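Local coordinates for protein fusolin (Unidentified entomopoxvirus, PDB 4OW5) that binds chitin, probably as a lytic polysaccharide monooxygenase, enhances entomopoxvirus virulence and crystallises in vivo into viral spindles, at residues R12-Q17 and G115-T120; P156-Y161 and Q208-V213; I171-G176 and T198-P203. One frame throughout, in Å; residues are numbered along the deposited sequence.

The three contacts lie in one fibronectin type III-like domain, away from the metal-binding histidines His1 and His144. Contacts 1 and 2 have centres about 14 Å apart and touch directly, through two probable hydrogen bonds: Gln208 NE2 to Trp117 O at 2.9 Å and Gly115 N to Val160 O at 3.1 Å. Both also touch the second subunit. Contact 3, centred about 15 Å from contact 2, meets it through apolar packing, with Phe209 CZ 3.9 Å from Ile202 CG2. Contacts 1 and 3 do not touch; their nearest atoms are about 10 Å apart. Contact 2 thus stands between the other two, touching contact 1 mainly through polar groups and contact 3 through apolar ones.

Contact 1 of 3, residues R12-Q17 and G115-T120; sequences RRCNVQ and GSWTPT. With EDO (1,2-ethanediol), chain F; EDO (1,2-ethanediol), chain D.
Helix 10-17 packs through Arg13 and Cys14 against segment 115-120, a loop that enters strand 120-123 at Thr120. The Arg13 chain leaves the helix extended, with CG anti to the backbone N, and bends at chi3 (-83°), which turns NE off the line of the chain. Thr118 CG2 lies over one face of the guanidinium, offset toward the rim and 3.6 Å from Arg13 NH1; the two side chains cross at about a right angle. The same arginine reaches the loop backbone through a water, which accepts a weak bond from Arg13 NE at 2.6 Å and donates to Thr118 O at 2.8 Å. Arg13 NH1 is bonded to Tyr338 of the second subunit and Thr118 OG1 to Asp31, so the polar ends of both residues have partners beyond this contact. At the next residue, Cys14 SG, which is disulfide-bonded to Cys34, comes to the edge of the Trp117 indole. It lies in the ring plane, 3.9 Å from Trp117 CZ3 and 88° off the ring normal, a sulfur-aromatic contact at the rim. Trp117 NE1 is held by Val113 O, which helps fix the rotation of the indole. On another side of the helix, an ethanediol probably from the crystallisation liquor is held by both Arg12 NE (3.0 Å to its O2) and Arg12 NH2 (to its O1). A short helix, anchored by the Cys14-Cys34 disulfide and packed on a loop that enters the sandwich, is consistent with the LPMO_10 family, whose sandwich carries such helical and loop insertions.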
loop_
_atom_site.group_PDB
_atom_site.type_symbol
_atom_site.label_atom_id
_atom_site.label_comp_id
_atom_site.label_asym_id
_atom_site.label_seq_id
_atom_site.Cartn_x
_atom_site.Cartn_y
_atom_site.Cartn_z
ATOM N N ARG A 12 -21.354 0.448 -9.231
ATOM C CA ARG A 12 -22.169 -0.647 -8.727
ATOM C C ARG A 12 -22.014 -0.776 -7.202
ATOM O O ARG A 12 -23.010 -0.940 -6.503
ATOM C CB ARG A 12 -21.783 -1.978 -9.406
ATOM C CG ARG A 12 -22.567 -3.190 -8.899
ATOM C CD ARG A 12 -24.064 -3.013 -8.963
ATOM N NE ARG A 12 -24.758 -4.167 -8.398
ATOM C CZ ARG A 12 -26.068 -4.240 -8.190
ATOM N NH1 ARG A 12 -26.864 -3.226 -8.528
ATOM N NH2 ARG A 12 -26.595 -5.323 -7.638
ATOM N N ARG A 13 -20.791 -0.682 -6.686
ATOM C CA ARG A 13 -20.584 -0.698 -5.227
ATOM C C ARG A 13 -21.343 0.462 -4.558
ATOM O O ARG A 13 -21.985 0.260 -3.521
ATOM C CB ARG A 13 -19.099 -0.621 -4.867
ATOM C CG ARG A 13 -18.832 -0.625 -3.370
ATOM C CD ARG A 13 -17.363 -0.493 -3.053
ATOM N NE ARG A 13 -16.692 -1.782 -3.134
ATOM C CZ ARG A 13 -16.459 -2.614 -2.123
ATOM N NH1 ARG A 13 -16.879 -2.318 -0.893
ATOM N NH2 ARG A 13 -15.813 -3.757 -2.331
ATOM N N CYS A 14 -21.265 1.662 -5.129
ATOM C CA CYS A 14 -21.958 2.817 -4.557
ATOM C C CYS A 14 -23.464 2.590 -4.570
ATOM O O CYS A 14 -24.108 2.872 -3.578
ATOM C CB CYS A 14 -21.580 4.108 -5.277
ATOM S SG CYS A 14 -19.840 4.581 -5.054
ATOM N N ASN A 15 -24.001 2.075 -5.650
ATOM C CA ASN A 15 -25.436 1.784 -5.759
ATOM C C ASN A 15 -25.881 0.792 -4.688
ATOM O O ASN A 15 -26.778 1.115 -3.904
ATOM C CB ASN A 15 -25.789 1.231 -7.146
ATOM C CG ASN A 15 -27.280 0.995 -7.337
ATOM O OD1 ASN A 15 -28.053 1.915 -7.489
ATOM N ND2 ASN A 15 -27.726 -0.213 -7.211
ATOM N N VAL A 16 -25.249 -0.393 -4.636
ATOM C CA VAL A 16 -25.680 -1.420 -3.714
ATOM C C VAL A 16 -25.535 -0.997 -2.254
ATOM O O VAL A 16 -26.395 -1.330 -1.490
ATOM C CB VAL A 16 -25.051 -2.812 -3.936
ATOM C CG1 VAL A 16 -25.282 -3.294 -5.355
ATOM C CG2 VAL A 16 -23.595 -2.875 -3.558
ATOM N N GLN A 17 -24.512 -0.235 -1.874
ATOM C CA GLN A 17 -24.351 0.166 -0.471
ATOM C C GLN A 17 -25.452 1.090 0.051
ATOM O O GLN A 17 -25.636 1.189 1.267
ATOM C CB GLN A 17 -23.007 0.817 -0.254
ATOM C CG GLN A 17 -21.908 -0.207 -0.187
ATOM C CD GLN A 17 -20.578 0.423 0.156
ATOM O OE1 GLN A 17 -20.494 1.421 0.851
ATOM N NE2 GLN A 17 -19.513 -0.225 -0.197
ATOM N N GLY A 115 -9.443 10.021 -5.062
ATOM C CA GLY A 115 -9.457 9.765 -3.638
ATOM C C GLY A 115 -9.369 8.303 -3.278
ATOM O O GLY A 115 -9.031 7.462 -4.129
ATOM N N SER A 116 -9.741 7.996 -2.014
ATOM C CA SER A 116 -9.585 6.677 -1.399
ATOM C C SER A 116 -10.718 5.711 -1.765
ATOM O O SER A 116 -11.380 5.168 -0.875
ATOM C CB SER A 116 -9.492 6.830 0.118
ATOM O OG SER A 116 -10.574 7.578 0.650
ATOM N N TRP A 117 -10.918 5.456 -3.076
ATOM C CA TRP A 117 -11.975 4.556 -3.542
ATOM C C TRP A 117 -11.782 3.183 -2.925
ATOM O O TRP A 117 -10.646 2.744 -2.838
ATOM C CB TRP A 117 -11.999 4.454 -5.068
ATOM C CG TRP A 117 -12.515 5.698 -5.724
ATOM C CD1 TRP A 117 -11.787 6.721 -6.259
ATOM C CD2 TRP A 117 -13.883 6.081 -5.833
ATOM N NE1 TRP A 117 -12.634 7.653 -6.815
ATOM C CE2 TRP A 117 -13.918 7.335 -6.478
ATOM C CE3 TRP A 117 -15.095 5.469 -5.468
ATOM C CZ2 TRP A 117 -15.107 7.985 -6.762
ATOM C CZ3 TRP A 117 -16.279 6.123 -5.752
ATOM C CH2 TRP A 117 -16.278 7.351 -6.400
ATOM N N THR A 118 -12.863 2.537 -2.449
ATOM C CA THR A 118 -12.752 1.249 -1.776
ATOM C C THR A 118 -12.485 0.176 -2.823
ATOM O O THR A 118 -13.314 -0.007 -3.720
ATOM C CB THR A 118 -13.990 0.910 -0.954
ATOM O OG1 THR A 118 -14.187 1.932 0.007
ATOM C CG2 THR A 118 -13.873 -0.471 -0.237
ATOM N N PRO A 119 -11.371 -0.571 -2.697
ATOM C CA PRO A 119 -11.099 -1.610 -3.681
ATOM C C PRO A 119 -11.535 -2.978 -3.269
ATOM O O PRO A 119 -11.704 -3.266 -2.099
ATOM C CB PRO A 119 -9.577 -1.576 -3.753
ATOM C CG PRO A 119 -9.183 -1.360 -2.277
ATOM C CD PRO A 119 -10.253 -0.434 -1.735
ATOM N N THR A 120 -11.611 -3.855 -4.248
ATOM C CA THR A 120 -11.685 -5.283 -4.051
ATOM C C THR A 120 -10.276 -5.690 -3.617
ATOM O O THR A 120 -9.317 -5.382 -4.330
ATOM C CB THR A 120 -12.100 -6.004 -5.341
ATOM O OG1 THR A 120 -13.473 -5.702 -5.621
ATOM C CG2 THR A 120 -11.849 -7.537 -5.257
HETATM C C1 EDO F . -24.364 -7.727 -5.285
HETATM O O1 EDO F . -25.335 -7.870 -6.313
HETATM C C2 EDO F . -23.366 -6.587 -5.643
HETATM O O2 EDO F . -23.283 -6.416 -7.057
HETATM C C1 EDO D . -31.178 0.375 -3.869
HETATM O O1 EDO D . -31.246 1.066 -5.096
HETATM C C2 EDO D . -30.251 1.119 -2.904
HETATM O O2 EDO D . -29.260 0.245 -2.399
HETATM O O HOH W 1 -14.576 -2.281 -4.632
#

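Contact 2 of 3, residues P156-Y161 and Q208-V213; sequences PSFNVY and QFVLYV
The Phe158 ring has Gln208 O at its edge, near the ring plane, while Val210 CG2 approaches obliquely, 3.7 Å from Phe158 CE2. The Tyr161 ring carries Val160 CG1 over one face, 4.0 Å above the plane and toward the rim, with Asn159 OD1 in plane at its edge; the ring also stacks with His235 of the second subunit. Val160 CG1, set between the backbone N and the carbonyl carbon (chi1 73°), meets the amide end of Gln208, 3.9 Å from Gln208 NE2. The extended Gln208 chain lays its CG, CD and NE2 against that methyl, and NE2 itself is bonded to Trp117 O. Here the irregular loop after strand 147-154 covers the start of strand 209-217 in the mixed sheet of the beta sandwich, where 209-217 runs between 147-154 and 223-234. Water joins the two backbones. Gln208 O takes a bond at 2.8 Å from a water that accepts from Val160 N at 2.9 Å, and a second water lies 2.7 Å from Gln208 O and 2.8 Å from Phe158 O. A third water donates to Gln208 OE1 and sits 2.6 Å from Tyr161 OH.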
loop_
_atom_site.group_PDB
_atom_site.type_symbol
_atom_site.label_atom_id
_atom_site.label_comp_id
_atom_site.label_asym_id
_atom_site.label_seq_id
_atom_site.Cartn_x
_atom_site.Cartn_y
_atom_site.Cartn_z
ATOM N N PRO A 156 1.573 1.255 -14.042
ATOM C CA PRO A 156 2.055 1.265 -12.646
ATOM C C PRO A 156 2.169 2.641 -11.974
ATOM O O PRO A 156 2.022 2.706 -10.769
ATOM C CB PRO A 156 3.420 0.583 -12.734
ATOM C CG PRO A 156 3.380 -0.196 -14.022
ATOM C CD PRO A 156 2.512 0.557 -14.946
ATOM N N SER A 157 2.356 3.726 -12.712
ATOM C CA SER A 157 2.465 5.051 -12.078
ATOM C C SER A 157 1.107 5.676 -11.677
ATOM O O SER A 157 1.099 6.785 -11.144
ATOM C CB SER A 157 3.202 6.023 -12.982
ATOM O OG SER A 157 2.400 6.396 -14.088
ATOM N N PHE A 158 -0.032 5.018 -11.996
ATOM C CA PHE A 158 -1.350 5.540 -11.658
ATOM C C PHE A 158 -1.520 5.619 -10.144
ATOM O O PHE A 158 -1.249 4.662 -9.415
ATOM C CB PHE A 158 -2.454 4.655 -12.277
ATOM C CG PHE A 158 -3.867 4.990 -11.861
ATOM C CD1 PHE A 158 -4.530 6.074 -12.417
ATOM C CD2 PHE A 158 -4.501 4.273 -10.857
ATOM C CE1 PHE A 158 -5.805 6.437 -11.975
ATOM C CE2 PHE A 158 -5.789 4.608 -10.446
ATOM C CZ PHE A 158 -6.426 5.697 -11.001
ATOM N N ASN A 159 -2.050 6.739 -9.690
ATOM C CA ASN A 159 -2.277 6.989 -8.269
ATOM C C ASN A 159 -3.760 7.340 -8.099
ATOM O O ASN A 159 -4.171 8.438 -8.461
ATOM C CB ASN A 159 -1.336 8.104 -7.807
ATOM C CG ASN A 159 -1.439 8.462 -6.360
ATOM O OD1 ASN A 159 -2.461 8.242 -5.715
ATOM N ND2 ASN A 159 -0.453 9.160 -5.858
ATOM N N VAL A 160 -4.554 6.404 -7.561
ATOM C CA VAL A 160 -6.001 6.575 -7.409
ATOM C C VAL A 160 -6.332 7.787 -6.528
ATOM O O VAL A 160 -7.357 8.444 -6.752
ATOM C CB VAL A 160 -6.678 5.288 -6.862
ATOM C CG1 VAL A 160 -6.374 5.071 -5.384
ATOM C CG2 VAL A 160 -8.179 5.308 -7.120
ATOM N N TYR A 161 -5.464 8.100 -5.555
ATOM C CA TYR A 161 -5.707 9.197 -4.617
ATOM C C TYR A 161 -5.698 10.563 -5.281
ATOM O O TYR A 161 -6.273 11.489 -4.721
ATOM C CB TYR A 161 -4.661 9.185 -3.484
ATOM C CG TYR A 161 -4.702 7.940 -2.641
ATOM C CD1 TYR A 161 -5.632 7.797 -1.620
ATOM C CD2 TYR A 161 -3.817 6.892 -2.870
ATOM C CE1 TYR A 161 -5.714 6.623 -0.875
ATOM C CE2 TYR A 161 -3.916 5.700 -2.168
ATOM C CZ TYR A 161 -4.884 5.559 -1.181
ATOM O OH TYR A 161 -4.929 4.439 -0.391
ATOM N N GLN A 208 -2.722 0.268 -5.300
ATOM C CA GLN A 208 -4.117 0.186 -5.669
ATOM C C GLN A 208 -4.247 0.630 -7.130
ATOM O O GLN A 208 -3.588 1.579 -7.547
ATOM C CB GLN A 208 -4.974 1.026 -4.732
ATOM C CG GLN A 208 -6.413 0.977 -5.106
ATOM C CD GLN A 208 -7.340 1.516 -4.071
ATOM O OE1 GLN A 208 -7.032 1.584 -2.874
ATOM N NE2 GLN A 208 -8.482 1.949 -4.517
ATOM N N PHE A 209 -4.985 -0.135 -7.920
ATOM C CA PHE A 209 -5.118 0.108 -9.346
ATOM C C PHE A 209 -6.565 0.040 -9.786
ATOM O O PHE A 209 -7.463 -0.270 -9.001
ATOM C CB PHE A 209 -4.255 -0.906 -10.125
ATOM C CG PHE A 209 -4.622 -2.351 -9.951
ATOM C CD1 PHE A 209 -4.159 -3.074 -8.864
ATOM C CD2 PHE A 209 -5.416 -2.998 -10.884
ATOM C CE1 PHE A 209 -4.430 -4.432 -8.749
ATOM C CE2 PHE A 209 -5.754 -4.334 -10.730
ATOM C CZ PHE A 209 -5.225 -5.059 -9.690
ATOM N N VAL A 210 -6.782 0.354 -11.051
ATOM C CA VAL A 210 -8.086 0.369 -11.678
ATOM C C VAL A 210 -8.067 -0.578 -12.858
ATOM O O VAL A 210 -7.086 -0.640 -13.620
ATOM C CB VAL A 210 -8.527 1.832 -12.101
ATOM C CG1 VAL A 210 -9.688 1.823 -13.111
ATOM C CG2 VAL A 210 -8.881 2.660 -10.893
ATOM N N LEU A 211 -9.147 -1.345 -12.975
ATOM C CA LEU A 211 -9.454 -2.182 -14.131
ATOM C C LEU A 211 -10.582 -1.464 -14.853
ATOM O O LEU A 211 -11.493 -0.971 -14.187
ATOM C CB LEU A 211 -9.842 -3.618 -13.736
ATOM C CG LEU A 211 -8.696 -4.421 -13.103
ATOM C CD1 LEU A 211 -9.146 -5.719 -12.546
ATOM C CD2 LEU A 211 -7.587 -4.658 -14.088
ATOM N N TYR A 212 -10.434 -1.248 -16.151
ATOM C CA TYR A 212 -11.428 -0.577 -16.975
ATOM C C TYR A 212 -12.027 -1.586 -17.954
ATOM O O TYR A 212 -11.289 -2.256 -18.655
ATOM C CB TYR A 212 -10.804 0.585 -17.709
ATOM C CG TYR A 212 -11.777 1.607 -18.263
ATOM C CD1 TYR A 212 -12.739 2.202 -17.446
ATOM C CD2 TYR A 212 -11.740 1.979 -19.602
ATOM C CE1 TYR A 212 -13.605 3.163 -17.938
ATOM C CE2 TYR A 212 -12.563 2.983 -20.090
ATOM C CZ TYR A 212 -13.514 3.552 -19.267
ATOM O OH TYR A 212 -14.270 4.575 -19.758
ATOM N N VAL A 213 -13.340 -1.740 -17.928
ATOM C CA VAL A 213 -14.054 -2.719 -18.763
ATOM C C VAL A 213 -15.002 -1.986 -19.693
ATOM O O VAL A 213 -15.849 -1.189 -19.249
ATOM C CB VAL A 213 -14.831 -3.743 -17.914
ATOM C CG1 VAL A 213 -15.613 -4.725 -18.799
ATOM C CG2 VAL A 213 -13.899 -4.515 -16.998
HETATM O O HOH W 2 -1.592 1.901 -9.290
HETATM O O HOH W 3 -3.123 4.128 -6.494
HETATM O O HOH W 4 -4.471 2.145 -1.490
#

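Contact 3 of 3, residues I171-G176 and T198-P203; sequences INIFTG and TTVGIP. With EDO (1,2-ethanediol), chain B.
Ile173 and Phe174 meet strand 194-203 with different first torsions: Ile173 CG1 stands between its backbone N and carbonyl carbon (chi1 63°), whereas Phe174 CG is anti to its backbone N (chi1 -178°). From there Ile173 CD1 settles among the apolar groups of the opposite strand, 3.8 Å from Val200 CG1, 3.7 Å from Ile202 CD1 and 4.4 Å from Pro203 CD. Phe174 takes the other Val200 methyl, with CD2 3.9 Å from Val200 CG2. Its ring meets Thr198 tip to tip, with CE2 3.7 Å from Thr198 OG1, while Thr198 CG2 lies over one face toward the rim. Two successive residues can both point this way because they form a classic beta bulge opposite Ile151 of strand 147-154. On the strand's other flank, Asn172 ND2 donates to Phe174 O at 3.1 Å and Thr175 OG1 to Asn172 OD1 at 2.8 Å, local bonds that tie the bulge together. The strands belong to different sheets and run nearly antiparallel, 167° between directions and 7.6 Å apart at closest approach. Contact between the two sheets here is carried mainly by aliphatic carbons and the Phe174 ring, with the Thr198 hydroxyl oxygen beside the ring, so its cohesion is probably mostly hydrophobic.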
loop_
_atom_site.group_PDB
_atom_site.type_symbol
_atom_site.label_atom_id
_atom_site.label_comp_id
_atom_site.label_asym_id
_atom_site.label_seq_id
_atom_site.Cartn_x
_atom_site.Cartn_y
_atom_site.Cartn_z
ATOM N N ILE A 171 -3.640 0.107 -20.191
ATOM C CA ILE A 171 -3.013 -0.943 -20.981
ATOM C C ILE A 171 -4.054 -2.016 -21.262
ATOM O O ILE A 171 -4.613 -2.567 -20.304
ATOM C CB ILE A 171 -1.816 -1.585 -20.205
ATOM C CG1 ILE A 171 -0.699 -0.543 -19.882
ATOM C CG2 ILE A 171 -1.230 -2.768 -21.014
ATOM C CD1 ILE A 171 0.166 -0.978 -18.757
ATOM N N ASN A 172 -4.279 -2.353 -22.542
ATOM C CA ASN A 172 -5.229 -3.403 -22.887
ATOM C C ASN A 172 -4.671 -4.783 -22.494
ATOM O O ASN A 172 -3.545 -5.120 -22.860
ATOM C CB ASN A 172 -5.556 -3.376 -24.370
ATOM C CG ASN A 172 -6.653 -4.341 -24.704
ATOM O OD1 ASN A 172 -6.394 -5.458 -25.128
ATOM N ND2 ASN A 172 -7.871 -4.061 -24.260
ATOM N N ILE A 173 -5.438 -5.547 -21.738
ATOM C CA ILE A 173 -5.051 -6.899 -21.314
ATOM C C ILE A 173 -6.044 -7.959 -21.815
ATOM O O ILE A 173 -5.768 -9.139 -21.652
ATOM C CB ILE A 173 -4.840 -7.032 -19.792
ATOM C CG1 ILE A 173 -6.125 -6.759 -19.000
ATOM C CG2 ILE A 173 -3.663 -6.144 -19.352
ATOM C CD1 ILE A 173 -5.997 -6.957 -17.485
ATOM N N PHE A 174 -7.130 -7.550 -22.473
ATOM C CA PHE A 174 -8.103 -8.467 -23.047
ATOM C C PHE A 174 -8.953 -7.760 -24.111
ATOM O O PHE A 174 -9.468 -6.671 -23.879
ATOM C CB PHE A 174 -9.040 -9.083 -21.974
ATOM C CG PHE A 174 -10.040 -10.086 -22.522
ATOM C CD1 PHE A 174 -11.242 -9.662 -23.083
ATOM C CD2 PHE A 174 -9.828 -11.454 -22.379
ATOM C CE1 PHE A 174 -12.181 -10.577 -23.544
ATOM C CE2 PHE A 174 -10.783 -12.380 -22.822
ATOM C CZ PHE A 174 -11.929 -11.939 -23.448
ATOM N N THR A 175 -9.150 -8.422 -25.252
ATOM C CA THR A 175 -10.023 -7.938 -26.311
ATOM C C THR A 175 -10.663 -9.127 -26.981
ATOM O O THR A 175 -9.935 -9.944 -27.508
ATOM C CB THR A 175 -9.268 -7.112 -27.355
ATOM O OG1 THR A 175 -8.586 -6.048 -26.733
ATOM C CG2 THR A 175 -10.191 -6.591 -28.438
ATOM N N GLY A 176 -11.983 -9.159 -27.038
ATOM C CA GLY A 176 -12.705 -10.168 -27.796
ATOM C C GLY A 176 -14.075 -10.483 -27.234
ATOM O O GLY A 176 -14.468 -10.007 -26.163
ATOM N N THR A 198 -14.999 -14.665 -17.739
ATOM C CA THR A 198 -13.731 -14.989 -18.395
ATOM C C THR A 198 -12.590 -14.853 -17.381
ATOM O O THR A 198 -12.675 -14.011 -16.512
ATOM C CB THR A 198 -13.504 -14.063 -19.630
ATOM O OG1 THR A 198 -12.489 -14.610 -20.452
ATOM C CG2 THR A 198 -13.144 -12.625 -19.262
ATOM N N THR A 199 -11.521 -15.630 -17.533
ATOM C CA THR A 199 -10.320 -15.518 -16.723
ATOM C C THR A 199 -9.311 -14.711 -17.489
ATOM O O THR A 199 -9.010 -15.013 -18.652
ATOM C CB THR A 199 -9.765 -16.886 -16.321
ATOM O OG1 THR A 199 -10.743 -17.533 -15.522
ATOM C CG2 THR A 199 -8.477 -16.778 -15.492
ATOM N N VAL A 200 -8.737 -13.711 -16.807
ATOM C CA VAL A 200 -7.666 -12.872 -17.329
ATOM C C VAL A 200 -6.578 -12.879 -16.300
ATOM O O VAL A 200 -6.889 -12.820 -15.101
ATOM C CB VAL A 200 -8.151 -11.426 -17.623
ATOM C CG1 VAL A 200 -7.031 -10.579 -18.222
ATOM C CG2 VAL A 200 -9.360 -11.437 -18.529
ATOM N N GLY A 201 -5.328 -12.966 -16.759
ATOM C CA GLY A 201 -4.172 -12.872 -15.898
ATOM C C GLY A 201 -3.969 -11.405 -15.619
ATOM O O GLY A 201 -3.814 -10.628 -16.551
ATOM N N ILE A 202 -4.068 -11.003 -14.371
ATOM C CA ILE A 202 -3.909 -9.591 -13.985
ATOM C C ILE A 202 -2.478 -9.345 -13.582
ATOM O O ILE A 202 -2.025 -9.991 -12.643
ATOM C CB ILE A 202 -4.872 -9.242 -12.825
ATOM C CG1 ILE A 202 -6.331 -9.594 -13.198
ATOM C CG2 ILE A 202 -4.739 -7.764 -12.436
ATOM C CD1 ILE A 202 -6.892 -8.839 -14.415
ATOM N N PRO A 203 -1.765 -8.400 -14.227
ATOM C CA PRO A 203 -0.392 -8.097 -13.786
ATOM C C PRO A 203 -0.407 -7.662 -12.329
ATOM O O PRO A 203 -1.260 -6.874 -11.920
ATOM C CB PRO A 203 0.056 -6.949 -14.724
ATOM C CG PRO A 203 -0.875 -7.038 -15.898
ATOM C CD PRO A 203 -2.169 -7.546 -15.363
HETATM C C1 EDO B . -4.527 -8.075 -25.620
HETATM O O1 EDO B . -3.792 -6.879 -25.498
HETATM C C2 EDO B . -5.449 -8.031 -26.849
HETATM O O2 EDO B . -4.865 -7.259 -27.879
#